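Local structure of acyl-CoA dehydrogenase (Slackia heliotrinireducens, 4RM7) at residues E79-S84 against C250-G255. The protein belongs to the acyl-CoA dehydrogenase family, with a helical N-terminal domain, a beta-stranded middle domain and a helical C-terminal domain. Numbering follows the deposited sequence.
Sequences ELSRIS and CAAALG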
loop_
_atom_site.group_PDB
_atom_site.type_symbol
_atom_site.label_atom_id
_atom_site.label_comp_id
_atom_site.label_asym_id
_atom_site.label_seq_id
_atom_site.Cartn_x
_atom_site.Cartn_y
_atom_site.Cartn_z
ATOM N N GLU A 79 -26.215 11.269 1.351
ATOM C CA GLU A 79 -27.323 10.374 1.643
ATOM C C GLU A 79 -27.992 9.807 0.390
ATOM O O GLU A 79 -28.361 8.632 0.367
ATOM C CB GLU A 79 -28.371 11.077 2.513
ATOM C CG GLU A 79 -29.559 10.186 2.955
ATOM C CD GLU A 79 -29.174 8.912 3.760
ATOM O OE1 GLU A 79 -27.974 8.616 3.997
ATOM O OE2 GLU A 79 -30.105 8.190 4.167
ATOM N N LEU A 80 -28.143 10.621 -0.653
ATOM C CA LEU A 80 -28.788 10.143 -1.870
ATOM C C LEU A 80 -27.875 9.141 -2.573
ATOM O O LEU A 80 -28.344 8.159 -3.141
ATOM C CB LEU A 80 -29.134 11.313 -2.801
ATOM C CG LEU A 80 -30.235 12.193 -2.210
ATOM C CD1 LEU A 80 -30.539 13.337 -3.111
ATOM C CD2 LEU A 80 -31.492 11.369 -1.932
ATOM N N SER A 81 -26.572 9.388 -2.516
ATOM C CA SER A 81 -25.590 8.490 -3.115
ATOM C C SER A 81 -25.537 7.192 -2.345
ATOM O O SER A 81 -25.265 6.137 -2.922
ATOM C CB SER A 81 -24.195 9.120 -3.140
ATOM O OG SER A 81 -24.219 10.378 -3.786
ATOM N N ARG A 82 -25.797 7.275 -1.040
ATOM C CA ARG A 82 -25.780 6.093 -0.188
ATOM C C ARG A 82 -26.970 5.196 -0.487
ATOM O O ARG A 82 -26.813 4.000 -0.703
ATOM C CB ARG A 82 -25.795 6.474 1.290
ATOM C CG ARG A 82 -25.716 5.276 2.241
ATOM C CD ARG A 82 -26.010 5.699 3.682
ATOM N NE ARG A 82 -27.411 6.027 3.864
ATOM C CZ ARG A 82 -28.371 5.107 3.921
ATOM N NH1 ARG A 82 -28.064 3.816 3.810
ATOM N NH2 ARG A 82 -29.635 5.473 4.072
ATOM N N ILE A 83 -28.161 5.788 -0.481
ATOM C CA ILE A 83 -29.383 5.050 -0.756
ATOM C C ILE A 83 -29.378 4.498 -2.177
ATOM O O ILE A 83 -29.757 3.358 -2.392
ATOM C CB ILE A 83 -30.633 5.933 -0.550
ATOM C CG1 ILE A 83 -30.793 6.314 0.920
ATOM C CG2 ILE A 83 -31.894 5.225 -1.046
ATOM C CD1 ILE A 83 -31.692 7.506 1.110
ATOM N N SER A 84 -28.926 5.288 -3.145
ATOM C CA SER A 84 -29.000 4.852 -4.540
ATOM C C SER A 84 -27.872 3.922 -4.955
ATOM O O SER A 84 -28.050 3.107 -5.841
ATOM C CB SER A 84 -28.997 6.050 -5.478
ATOM O OG SER A 84 -27.722 6.622 -5.499
ATOM N N CYS A 250 -16.619 14.474 -3.669
ATOM C CA CYS A 250 -16.146 13.649 -2.572
ATOM C C CYS A 250 -17.308 13.163 -1.697
ATOM O O CYS A 250 -17.315 12.010 -1.261
ATOM C CB CYS A 250 -15.090 14.403 -1.759
ATOM S SG CYS A 250 -13.546 14.602 -2.734
ATOM N N ALA A 251 -18.304 14.016 -1.477
ATOM C CA ALA A 251 -19.505 13.593 -0.772
ATOM C C ALA A 251 -20.217 12.446 -1.521
ATOM O O ALA A 251 -20.725 11.507 -0.900
ATOM C CB ALA A 251 -20.445 14.779 -0.575
ATOM N N ALA A 252 -20.242 12.514 -2.851
ATOM C CA ALA A 252 -20.818 11.436 -3.640
ATOM C C ALA A 252 -19.996 10.167 -3.491
ATOM O O ALA A 252 -20.552 9.075 -3.375
ATOM C CB ALA A 252 -20.934 11.832 -5.137
ATOM N N ALA A 253 -18.673 10.305 -3.498
ATOM C CA ALA A 253 -17.803 9.139 -3.387
ATOM C C ALA A 253 -18.011 8.443 -2.033
ATOM O O ALA A 253 -18.090 7.211 -1.941
ATOM C CB ALA A 253 -16.377 9.547 -3.563
ATOM N N LEU A 254 -18.123 9.256 -0.992
ATOM C CA LEU A 254 -18.317 8.770 0.360
ATOM C C LEU A 254 -19.642 8.005 0.468
ATOM O O LEU A 254 -19.724 6.906 1.022
ATOM C CB LEU A 254 -18.292 9.945 1.323
ATOM C CG LEU A 254 -18.747 9.707 2.755
ATOM C CD1 LEU A 254 -17.847 8.673 3.442
ATOM C CD2 LEU A 254 -18.779 11.040 3.508
ATOM N N GLY A 255 -20.681 8.609 -0.073
ATOM C CA GLY A 255 -21.991 8.010 -0.056
ATOM C C GLY A 255 -21.995 6.674 -0.761
ATOM O O GLY A 255 -22.500 5.691 -0.221
#
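Ser81 meets Ala252 and Gly255 where two helices of the acyl-CoA dehydrogenase fold pack at close range. Helix 70-84 belongs to the N-terminal domain and helix 234-270 to the C-terminal domain. The segments run in the same general direction, with axes 7.5 Å apart and a crossing angle of -32°. Small residues make this approach possible. Ser81 CB lies 3.9 Å from Gly255 CA and 3.7 Å from Ala252 O. Ser81 OG lies against Ala252 CA at 3.6 Å, with the Ala252 methyl close by. With chi1 at -55°, this hydroxyl stands beside its own backbone N and is hydrogen-bonded to Ile77 O, one turn back.

At the other end, Gly255 faces the backbone of Arg82. Arg82 CA and Gly255 O form a CA-H...O contact of 3.3 Å. The side chain of Arg82 passes the glycine with CB, then leads away from residues 250-255 and bends at chi3. Its guanidinium grips Glu79 side-on: Arg82 NE bonds Glu79 OE1 at 2.7 Å, and Arg82 NH2 bonds Glu79 OE2 at 2.8 Å. Both oxygens lie in the guanidinium plane, but the nitrogens meet them on the syn side, 34° out of the carboxylate plane. NH1 forms a salt bridge to Glu262, farther along helix 234-270.

The two segments share no conventional hydrogen bond. Their contact is mainly van der Waals packing of Ser81 against Ala252 and Gly255, while the Arg82-Glu262 salt bridge adds a charged tie between the same helices.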